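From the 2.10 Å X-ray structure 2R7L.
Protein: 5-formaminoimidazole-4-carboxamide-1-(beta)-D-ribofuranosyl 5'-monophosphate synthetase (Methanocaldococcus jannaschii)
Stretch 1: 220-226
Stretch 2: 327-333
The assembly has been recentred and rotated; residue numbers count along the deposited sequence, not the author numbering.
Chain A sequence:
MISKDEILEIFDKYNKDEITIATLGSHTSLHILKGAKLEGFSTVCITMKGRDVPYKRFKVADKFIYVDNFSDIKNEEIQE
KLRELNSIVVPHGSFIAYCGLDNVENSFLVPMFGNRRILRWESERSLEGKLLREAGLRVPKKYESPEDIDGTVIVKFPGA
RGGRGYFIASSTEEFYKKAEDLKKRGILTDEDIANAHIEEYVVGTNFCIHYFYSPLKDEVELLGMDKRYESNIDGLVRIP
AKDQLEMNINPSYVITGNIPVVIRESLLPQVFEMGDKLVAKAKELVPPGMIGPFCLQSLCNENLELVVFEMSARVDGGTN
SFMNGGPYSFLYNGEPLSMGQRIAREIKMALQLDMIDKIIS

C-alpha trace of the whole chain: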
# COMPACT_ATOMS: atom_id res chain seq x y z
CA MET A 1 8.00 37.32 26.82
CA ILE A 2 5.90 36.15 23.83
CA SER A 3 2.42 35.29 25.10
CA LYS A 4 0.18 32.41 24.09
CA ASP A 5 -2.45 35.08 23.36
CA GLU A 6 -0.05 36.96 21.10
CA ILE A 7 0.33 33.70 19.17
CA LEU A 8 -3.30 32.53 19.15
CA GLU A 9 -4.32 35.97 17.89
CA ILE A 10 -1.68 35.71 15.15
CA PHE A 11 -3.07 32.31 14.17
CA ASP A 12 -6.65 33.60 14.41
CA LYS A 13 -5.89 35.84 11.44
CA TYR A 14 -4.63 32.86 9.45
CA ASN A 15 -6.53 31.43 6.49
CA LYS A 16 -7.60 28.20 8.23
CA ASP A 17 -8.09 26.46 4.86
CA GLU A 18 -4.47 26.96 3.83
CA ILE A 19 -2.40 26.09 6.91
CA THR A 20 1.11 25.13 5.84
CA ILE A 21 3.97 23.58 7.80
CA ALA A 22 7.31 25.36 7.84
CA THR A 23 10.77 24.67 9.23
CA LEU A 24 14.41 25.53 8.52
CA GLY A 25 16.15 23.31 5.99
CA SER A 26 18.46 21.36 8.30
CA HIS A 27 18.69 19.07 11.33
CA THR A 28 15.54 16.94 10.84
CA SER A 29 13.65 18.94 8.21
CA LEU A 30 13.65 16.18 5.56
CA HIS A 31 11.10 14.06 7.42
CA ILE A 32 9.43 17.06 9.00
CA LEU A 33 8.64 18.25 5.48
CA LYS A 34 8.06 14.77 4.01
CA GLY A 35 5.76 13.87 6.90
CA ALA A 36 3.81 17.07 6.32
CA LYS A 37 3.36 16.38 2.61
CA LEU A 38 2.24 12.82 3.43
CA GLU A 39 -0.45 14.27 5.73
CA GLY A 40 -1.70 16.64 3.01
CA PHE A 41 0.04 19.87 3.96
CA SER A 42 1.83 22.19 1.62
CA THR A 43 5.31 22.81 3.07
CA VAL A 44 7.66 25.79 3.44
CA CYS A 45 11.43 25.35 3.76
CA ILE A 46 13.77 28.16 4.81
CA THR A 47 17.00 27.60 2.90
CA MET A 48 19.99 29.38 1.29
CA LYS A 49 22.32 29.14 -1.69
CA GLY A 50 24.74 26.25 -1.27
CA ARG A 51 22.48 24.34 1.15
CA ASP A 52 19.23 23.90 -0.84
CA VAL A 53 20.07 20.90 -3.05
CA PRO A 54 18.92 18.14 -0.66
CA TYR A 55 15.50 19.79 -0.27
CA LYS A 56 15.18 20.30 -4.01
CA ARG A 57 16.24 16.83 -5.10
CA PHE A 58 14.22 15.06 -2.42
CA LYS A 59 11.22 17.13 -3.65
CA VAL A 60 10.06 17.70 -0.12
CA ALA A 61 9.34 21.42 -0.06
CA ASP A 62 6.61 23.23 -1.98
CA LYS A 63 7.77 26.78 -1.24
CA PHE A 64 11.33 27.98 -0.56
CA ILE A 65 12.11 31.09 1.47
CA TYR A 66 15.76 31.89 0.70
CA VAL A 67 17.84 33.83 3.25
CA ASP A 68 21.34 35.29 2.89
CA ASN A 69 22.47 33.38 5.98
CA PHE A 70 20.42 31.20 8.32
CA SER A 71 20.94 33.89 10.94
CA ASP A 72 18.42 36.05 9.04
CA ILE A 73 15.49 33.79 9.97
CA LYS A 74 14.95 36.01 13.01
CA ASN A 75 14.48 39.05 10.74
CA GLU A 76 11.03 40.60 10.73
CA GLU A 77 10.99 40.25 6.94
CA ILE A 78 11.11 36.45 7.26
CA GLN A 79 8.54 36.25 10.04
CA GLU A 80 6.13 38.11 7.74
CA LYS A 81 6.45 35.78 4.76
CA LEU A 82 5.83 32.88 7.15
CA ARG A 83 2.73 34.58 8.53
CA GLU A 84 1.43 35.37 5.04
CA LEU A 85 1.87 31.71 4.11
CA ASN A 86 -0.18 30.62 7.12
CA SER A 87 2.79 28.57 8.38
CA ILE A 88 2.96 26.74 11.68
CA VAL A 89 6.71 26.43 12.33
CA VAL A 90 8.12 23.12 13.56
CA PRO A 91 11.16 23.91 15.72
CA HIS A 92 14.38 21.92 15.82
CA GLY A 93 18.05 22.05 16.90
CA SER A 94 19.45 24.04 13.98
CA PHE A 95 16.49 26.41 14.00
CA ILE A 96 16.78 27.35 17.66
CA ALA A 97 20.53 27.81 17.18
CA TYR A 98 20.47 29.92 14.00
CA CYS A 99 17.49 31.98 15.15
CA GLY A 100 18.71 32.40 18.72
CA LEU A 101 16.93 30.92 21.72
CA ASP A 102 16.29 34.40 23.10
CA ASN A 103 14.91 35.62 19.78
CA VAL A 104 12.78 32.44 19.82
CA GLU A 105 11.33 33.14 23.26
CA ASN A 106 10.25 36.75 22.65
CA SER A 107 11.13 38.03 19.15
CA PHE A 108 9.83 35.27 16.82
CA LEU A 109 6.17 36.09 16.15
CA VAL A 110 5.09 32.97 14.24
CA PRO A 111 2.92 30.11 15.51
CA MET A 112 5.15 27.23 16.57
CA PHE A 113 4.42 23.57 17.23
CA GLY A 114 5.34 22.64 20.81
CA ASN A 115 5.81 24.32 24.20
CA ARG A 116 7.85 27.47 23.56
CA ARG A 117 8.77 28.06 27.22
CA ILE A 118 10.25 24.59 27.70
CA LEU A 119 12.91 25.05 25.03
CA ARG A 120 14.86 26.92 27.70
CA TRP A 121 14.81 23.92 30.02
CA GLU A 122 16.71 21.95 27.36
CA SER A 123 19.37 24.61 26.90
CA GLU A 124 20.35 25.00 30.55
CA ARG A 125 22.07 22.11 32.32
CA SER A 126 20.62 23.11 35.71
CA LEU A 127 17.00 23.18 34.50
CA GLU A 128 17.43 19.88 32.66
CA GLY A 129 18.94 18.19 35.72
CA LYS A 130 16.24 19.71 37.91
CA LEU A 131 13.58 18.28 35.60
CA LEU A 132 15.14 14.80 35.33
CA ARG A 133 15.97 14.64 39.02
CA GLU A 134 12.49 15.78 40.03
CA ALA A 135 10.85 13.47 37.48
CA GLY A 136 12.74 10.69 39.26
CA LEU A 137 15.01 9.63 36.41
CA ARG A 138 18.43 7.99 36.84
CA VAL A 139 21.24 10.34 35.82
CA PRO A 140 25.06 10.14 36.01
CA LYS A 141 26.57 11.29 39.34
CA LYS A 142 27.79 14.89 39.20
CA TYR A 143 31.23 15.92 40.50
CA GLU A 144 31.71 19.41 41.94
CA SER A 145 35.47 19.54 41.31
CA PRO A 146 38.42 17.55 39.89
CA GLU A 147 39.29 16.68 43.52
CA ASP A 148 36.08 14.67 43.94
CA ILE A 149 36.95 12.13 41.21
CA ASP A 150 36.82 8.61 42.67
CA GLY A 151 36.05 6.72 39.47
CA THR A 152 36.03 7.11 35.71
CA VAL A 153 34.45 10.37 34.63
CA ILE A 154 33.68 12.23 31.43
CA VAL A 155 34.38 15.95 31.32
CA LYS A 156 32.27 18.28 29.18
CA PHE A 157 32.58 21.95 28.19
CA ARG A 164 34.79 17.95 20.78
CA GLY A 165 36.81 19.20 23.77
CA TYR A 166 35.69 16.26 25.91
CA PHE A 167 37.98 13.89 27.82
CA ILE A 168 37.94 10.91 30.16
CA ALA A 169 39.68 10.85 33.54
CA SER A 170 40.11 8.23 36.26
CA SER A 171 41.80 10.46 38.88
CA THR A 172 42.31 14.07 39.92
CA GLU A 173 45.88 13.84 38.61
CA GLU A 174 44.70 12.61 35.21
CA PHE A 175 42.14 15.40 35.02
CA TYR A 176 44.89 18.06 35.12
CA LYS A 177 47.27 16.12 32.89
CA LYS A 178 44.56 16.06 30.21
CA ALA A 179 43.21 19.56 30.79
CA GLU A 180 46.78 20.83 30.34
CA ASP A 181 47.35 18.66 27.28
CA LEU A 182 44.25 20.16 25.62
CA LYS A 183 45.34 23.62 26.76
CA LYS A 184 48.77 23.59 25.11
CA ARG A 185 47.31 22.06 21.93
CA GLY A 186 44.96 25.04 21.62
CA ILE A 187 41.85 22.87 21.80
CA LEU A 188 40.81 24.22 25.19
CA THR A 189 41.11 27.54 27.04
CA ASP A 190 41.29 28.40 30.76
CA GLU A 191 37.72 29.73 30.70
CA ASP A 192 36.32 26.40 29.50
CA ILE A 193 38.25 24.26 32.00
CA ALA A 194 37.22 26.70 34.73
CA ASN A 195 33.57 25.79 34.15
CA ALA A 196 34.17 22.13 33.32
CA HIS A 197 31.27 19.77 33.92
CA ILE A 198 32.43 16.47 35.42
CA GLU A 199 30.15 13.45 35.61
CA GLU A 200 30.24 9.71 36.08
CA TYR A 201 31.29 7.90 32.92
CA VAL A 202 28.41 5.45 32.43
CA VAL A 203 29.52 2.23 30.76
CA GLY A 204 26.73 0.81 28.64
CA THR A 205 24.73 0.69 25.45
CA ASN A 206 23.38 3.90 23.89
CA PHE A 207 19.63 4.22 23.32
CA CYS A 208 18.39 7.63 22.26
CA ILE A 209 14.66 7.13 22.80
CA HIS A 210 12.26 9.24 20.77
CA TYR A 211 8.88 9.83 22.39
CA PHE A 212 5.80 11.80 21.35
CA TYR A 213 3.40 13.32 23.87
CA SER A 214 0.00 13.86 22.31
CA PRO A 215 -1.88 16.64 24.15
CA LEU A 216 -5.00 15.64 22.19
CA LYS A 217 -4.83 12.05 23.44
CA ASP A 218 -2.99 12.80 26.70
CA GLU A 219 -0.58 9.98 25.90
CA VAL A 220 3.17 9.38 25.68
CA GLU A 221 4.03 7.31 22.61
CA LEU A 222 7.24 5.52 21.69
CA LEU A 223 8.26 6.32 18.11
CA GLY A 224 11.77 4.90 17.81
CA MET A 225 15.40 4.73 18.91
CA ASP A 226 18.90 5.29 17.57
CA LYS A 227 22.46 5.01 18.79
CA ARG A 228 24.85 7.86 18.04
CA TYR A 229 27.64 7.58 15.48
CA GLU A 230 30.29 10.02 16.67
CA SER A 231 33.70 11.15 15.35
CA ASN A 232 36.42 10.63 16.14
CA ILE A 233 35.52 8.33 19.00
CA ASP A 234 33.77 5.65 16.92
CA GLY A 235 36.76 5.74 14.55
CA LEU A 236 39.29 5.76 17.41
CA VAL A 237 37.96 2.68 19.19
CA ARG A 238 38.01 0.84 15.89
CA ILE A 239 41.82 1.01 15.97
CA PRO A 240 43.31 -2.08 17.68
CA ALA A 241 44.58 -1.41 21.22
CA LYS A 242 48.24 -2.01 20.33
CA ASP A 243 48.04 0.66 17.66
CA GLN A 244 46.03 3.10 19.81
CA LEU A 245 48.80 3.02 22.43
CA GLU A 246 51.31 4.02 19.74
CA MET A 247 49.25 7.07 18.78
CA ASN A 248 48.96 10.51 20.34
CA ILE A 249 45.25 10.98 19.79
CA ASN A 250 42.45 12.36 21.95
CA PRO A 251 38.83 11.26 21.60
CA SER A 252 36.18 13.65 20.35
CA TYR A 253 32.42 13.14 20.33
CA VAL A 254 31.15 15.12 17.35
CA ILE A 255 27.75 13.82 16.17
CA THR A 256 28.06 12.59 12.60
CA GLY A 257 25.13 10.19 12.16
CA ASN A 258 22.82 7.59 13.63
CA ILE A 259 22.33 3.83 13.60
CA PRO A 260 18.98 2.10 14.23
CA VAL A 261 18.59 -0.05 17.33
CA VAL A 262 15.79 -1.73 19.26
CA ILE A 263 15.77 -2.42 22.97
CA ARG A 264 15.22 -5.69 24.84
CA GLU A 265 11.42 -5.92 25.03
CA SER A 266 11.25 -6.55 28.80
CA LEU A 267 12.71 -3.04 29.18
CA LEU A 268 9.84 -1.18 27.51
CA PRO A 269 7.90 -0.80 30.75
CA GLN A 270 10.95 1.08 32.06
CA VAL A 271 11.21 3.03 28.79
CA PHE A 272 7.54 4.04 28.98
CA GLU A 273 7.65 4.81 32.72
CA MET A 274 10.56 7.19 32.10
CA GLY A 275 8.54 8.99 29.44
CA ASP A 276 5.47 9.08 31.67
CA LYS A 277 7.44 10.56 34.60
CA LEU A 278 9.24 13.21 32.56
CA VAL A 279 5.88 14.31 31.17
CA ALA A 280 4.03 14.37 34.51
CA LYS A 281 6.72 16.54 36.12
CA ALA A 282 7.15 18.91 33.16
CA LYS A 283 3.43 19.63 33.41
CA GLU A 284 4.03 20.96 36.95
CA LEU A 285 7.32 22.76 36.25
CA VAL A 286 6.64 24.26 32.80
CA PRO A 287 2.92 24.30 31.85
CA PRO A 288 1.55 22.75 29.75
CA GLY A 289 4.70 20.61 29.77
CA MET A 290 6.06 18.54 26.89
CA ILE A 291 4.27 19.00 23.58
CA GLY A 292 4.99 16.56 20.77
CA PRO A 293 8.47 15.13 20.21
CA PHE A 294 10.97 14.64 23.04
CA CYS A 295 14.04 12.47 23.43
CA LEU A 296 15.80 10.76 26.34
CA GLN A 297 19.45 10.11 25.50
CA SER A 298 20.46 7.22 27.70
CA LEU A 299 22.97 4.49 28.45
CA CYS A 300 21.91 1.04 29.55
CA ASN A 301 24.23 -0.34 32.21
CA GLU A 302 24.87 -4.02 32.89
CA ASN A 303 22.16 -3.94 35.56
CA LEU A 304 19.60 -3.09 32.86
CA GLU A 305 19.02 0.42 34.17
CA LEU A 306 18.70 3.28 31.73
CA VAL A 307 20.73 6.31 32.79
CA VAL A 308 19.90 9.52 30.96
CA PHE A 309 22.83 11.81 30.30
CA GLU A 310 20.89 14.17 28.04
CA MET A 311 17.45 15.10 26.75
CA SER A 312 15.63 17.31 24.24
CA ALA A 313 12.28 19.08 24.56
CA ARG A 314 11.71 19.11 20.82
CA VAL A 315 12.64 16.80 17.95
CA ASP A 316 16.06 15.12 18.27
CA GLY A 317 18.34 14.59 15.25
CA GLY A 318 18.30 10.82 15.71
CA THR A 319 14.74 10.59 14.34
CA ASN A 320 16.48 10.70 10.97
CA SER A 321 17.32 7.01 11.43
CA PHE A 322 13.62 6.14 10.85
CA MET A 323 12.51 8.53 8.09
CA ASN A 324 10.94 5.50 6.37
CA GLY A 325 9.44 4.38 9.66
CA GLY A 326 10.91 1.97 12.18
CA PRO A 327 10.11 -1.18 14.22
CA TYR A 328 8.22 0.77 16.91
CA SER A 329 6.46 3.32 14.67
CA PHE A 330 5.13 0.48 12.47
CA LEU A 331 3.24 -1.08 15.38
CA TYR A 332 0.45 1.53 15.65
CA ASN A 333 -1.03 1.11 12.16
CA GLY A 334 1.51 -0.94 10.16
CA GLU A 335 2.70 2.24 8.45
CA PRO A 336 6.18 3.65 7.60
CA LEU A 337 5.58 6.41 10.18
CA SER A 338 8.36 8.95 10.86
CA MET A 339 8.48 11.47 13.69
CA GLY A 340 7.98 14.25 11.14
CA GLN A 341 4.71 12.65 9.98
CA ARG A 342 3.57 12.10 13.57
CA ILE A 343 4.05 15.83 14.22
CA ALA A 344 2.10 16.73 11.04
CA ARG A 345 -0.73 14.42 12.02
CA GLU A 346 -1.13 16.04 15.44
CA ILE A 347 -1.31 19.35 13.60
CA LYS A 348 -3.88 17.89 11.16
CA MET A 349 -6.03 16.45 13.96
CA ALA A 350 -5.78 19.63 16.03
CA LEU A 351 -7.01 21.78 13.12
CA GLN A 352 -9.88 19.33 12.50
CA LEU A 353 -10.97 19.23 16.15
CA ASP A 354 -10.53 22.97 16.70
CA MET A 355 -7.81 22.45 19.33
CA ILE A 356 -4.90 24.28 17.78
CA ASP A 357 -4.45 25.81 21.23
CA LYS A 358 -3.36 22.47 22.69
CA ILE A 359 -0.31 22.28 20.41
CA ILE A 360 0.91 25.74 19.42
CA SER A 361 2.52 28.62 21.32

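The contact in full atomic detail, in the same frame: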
# COMPACT_ATOMS: atom_id res chain seq x y z
N VAL A 220 1.77 9.43 26.09
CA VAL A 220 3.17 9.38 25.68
C VAL A 220 3.36 8.17 24.77
O VAL A 220 3.06 7.05 25.16
CB VAL A 220 4.12 9.27 26.90
CG1 VAL A 220 5.54 8.95 26.44
CG2 VAL A 220 4.09 10.55 27.72
N GLU A 221 3.84 8.41 23.56
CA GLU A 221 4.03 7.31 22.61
C GLU A 221 5.51 7.09 22.36
O GLU A 221 6.28 8.04 22.36
CB GLU A 221 3.34 7.63 21.27
CG GLU A 221 1.89 8.05 21.41
CD GLU A 221 1.34 8.72 20.17
OE1 GLU A 221 2.04 8.79 19.13
OE2 GLU A 221 0.19 9.20 20.23
N LEU A 222 5.89 5.84 22.13
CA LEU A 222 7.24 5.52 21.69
C LEU A 222 7.32 5.39 20.17
O LEU A 222 6.66 4.53 19.56
CB LEU A 222 7.74 4.24 22.36
CG LEU A 222 9.05 3.66 21.82
CD1 LEU A 222 10.23 4.56 22.15
CD2 LEU A 222 9.25 2.26 22.40
N LEU A 223 8.16 6.23 19.57
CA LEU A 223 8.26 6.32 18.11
C LEU A 223 9.47 5.59 17.54
O LEU A 223 9.40 5.06 16.43
CB LEU A 223 8.26 7.79 17.66
CG LEU A 223 6.91 8.40 17.25
CD1 LEU A 223 6.38 7.71 16.01
CD2 LEU A 223 5.87 8.31 18.37
N GLY A 224 10.57 5.57 18.28
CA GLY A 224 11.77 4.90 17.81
C GLY A 224 13.01 5.18 18.63
O GLY A 224 12.96 5.86 19.66
N MET A 225 14.15 4.64 18.17
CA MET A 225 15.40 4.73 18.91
C MET A 225 16.57 4.66 17.95
O MET A 225 16.52 3.95 16.94
CB MET A 225 15.55 3.55 19.88
CG MET A 225 14.41 3.36 20.87
SD MET A 225 14.77 1.95 21.93
CE MET A 225 13.31 1.91 22.97
N ASP A 226 17.64 5.37 18.29
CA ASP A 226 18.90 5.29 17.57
C ASP A 226 20.07 5.24 18.55
O ASP A 226 19.92 5.57 19.73
CB ASP A 226 19.09 6.49 16.63
CG ASP A 226 19.34 7.79 17.38
OD1 ASP A 226 18.38 8.31 17.99
OD2 ASP A 226 20.49 8.31 17.36
N PRO A 327 10.76 -0.08 13.51
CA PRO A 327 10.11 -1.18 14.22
C PRO A 327 9.01 -0.75 15.19
O PRO A 327 7.97 -1.39 15.24
CB PRO A 327 11.27 -1.84 14.99
CG PRO A 327 12.47 -1.54 14.16
CD PRO A 327 12.23 -0.15 13.61
N TYR A 328 9.24 0.30 15.96
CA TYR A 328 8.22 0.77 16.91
C TYR A 328 7.09 1.56 16.23
O TYR A 328 5.91 1.36 16.55
CB TYR A 328 8.86 1.59 18.05
CG TYR A 328 9.83 0.76 18.86
CD1 TYR A 328 9.37 -0.28 19.66
CD2 TYR A 328 11.20 1.00 18.82
CE1 TYR A 328 10.24 -1.07 20.39
CE2 TYR A 328 12.09 0.23 19.56
CZ TYR A 328 11.60 -0.81 20.34
OH TYR A 328 12.47 -1.58 21.06
N SER A 329 7.45 2.44 15.29
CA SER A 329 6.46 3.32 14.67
C SER A 329 5.48 2.53 13.79
O SER A 329 4.32 2.91 13.68
CB SER A 329 7.13 4.50 13.92
OG SER A 329 7.68 4.11 12.68
N PHE A 330 5.95 1.42 13.23
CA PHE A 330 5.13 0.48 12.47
C PHE A 330 3.97 -0.08 13.29
O PHE A 330 2.89 -0.33 12.77
CB PHE A 330 6.02 -0.68 12.00
CG PHE A 330 5.31 -1.71 11.17
CD1 PHE A 330 5.08 -1.50 9.82
CD2 PHE A 330 4.95 -2.93 11.72
CE1 PHE A 330 4.46 -2.45 9.05
CE2 PHE A 330 4.34 -3.89 10.95
CZ PHE A 330 4.08 -3.65 9.62
N LEU A 331 4.19 -0.29 14.58
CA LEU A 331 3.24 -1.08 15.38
C LEU A 331 1.83 -0.48 15.47
O LEU A 331 0.84 -1.22 15.50
CB LEU A 331 3.81 -1.34 16.77
CG LEU A 331 4.45 -2.69 17.13
CD1 LEU A 331 4.93 -3.50 15.94
CD2 LEU A 331 5.58 -2.48 18.11
N TYR A 332 1.74 0.84 15.50
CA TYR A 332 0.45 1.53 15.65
C TYR A 332 -0.56 1.19 14.56
O TYR A 332 -1.70 0.81 14.86
CB TYR A 332 0.67 3.05 15.73
CG TYR A 332 1.52 3.44 16.93
CD1 TYR A 332 1.01 3.37 18.22
CD2 TYR A 332 2.85 3.84 16.77
CE1 TYR A 332 1.78 3.70 19.32
CE2 TYR A 332 3.64 4.17 17.87
CZ TYR A 332 3.09 4.10 19.13
OH TYR A 332 3.86 4.43 20.23
N ASN A 333 -0.14 1.32 13.30
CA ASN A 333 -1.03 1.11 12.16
C ASN A 333 -0.38 0.37 10.99
O ASN A 333 -0.91 0.36 9.89
CB ASN A 333 -1.56 2.45 11.67
CG ASN A 333 -2.46 3.13 12.69
OD1 ASN A 333 -3.51 2.61 13.05
ND2 ASN A 333 -2.03 4.30 13.17
O HOH W 1 10.61 3.06 15.25

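Residues 220-226 form part of a longer strand, and residues 327-333 form a weakly bonded helix whose N-to-C direction makes an angle of 153° with that of the strand. The two axes approach to 6.2 Å, and 362 Å² of surface is buried between them, counting both sides. Because the directions are close to antiparallel, contacts made by successive strand residues shift from Y332 back toward Y328.

V220, within the strand, does not touch the helix; its CA-to-CB bond points away. The CA-to-CB bond of E221 points toward the helix, and E221 CB lies 3.4 Å from Y332 OH, oblique to the tyrosine ring. Both carboxylate oxygens are hydrogen-bonded elsewhere in the structure.

L222 supplies both a polar and an apolar contact. Y332 OH donates a hydrogen bond to L222 O at 2.9 Å. The acceptor lies at the edge of the ring, near its plane, where the lone pair of a carbonyl can meet a phenolic hydroxyl. The L222 side chain starts out sideways, but with chi1 at t and chi2 at p its end comes nearer to the helix. There L222 CD2 sits over one face of the Y328 ring, 3.9 Å from the centroid and 17° off the ring normal, which identifies a CH-pi contact; the closest atoms are L222 CD2 and Y328 CD1, at 3.7 Å.

At L223 the backbones come closest in register, with L223 CA 4.9 Å from S329 CA. L223 O lies 3.5 Å from S329 N, but the angle is too poor for a direct hydrogen bond. Water 1 bridges the pair instead, its oxygen donating to L223 O at 2.6 Å and accepting from S329 N at 3.2 Å. L223 O also packs 3.4 Å from S329 CB. Although the L223 CA-to-CB bond points away, the end of the side chain comes nearer, placing L223 CD1 3.9 Å from S329 CB.

G224 has no side chain, and G224 CA approaches Y328 CD2 to 4.1 Å. The CA-to-CB bond of M225 then points toward the helix, the chi angles m, t, t extending the chain so that M225 SD lies 4.0 Å from Y328 CE2. M225 SD is 5.1 Å from the Y328 ring centroid and 58° off the normal, an oblique sulfur-aromatic contact quite unlike the facial placement of L222 CD2. D226 is out of reach, ending the contact.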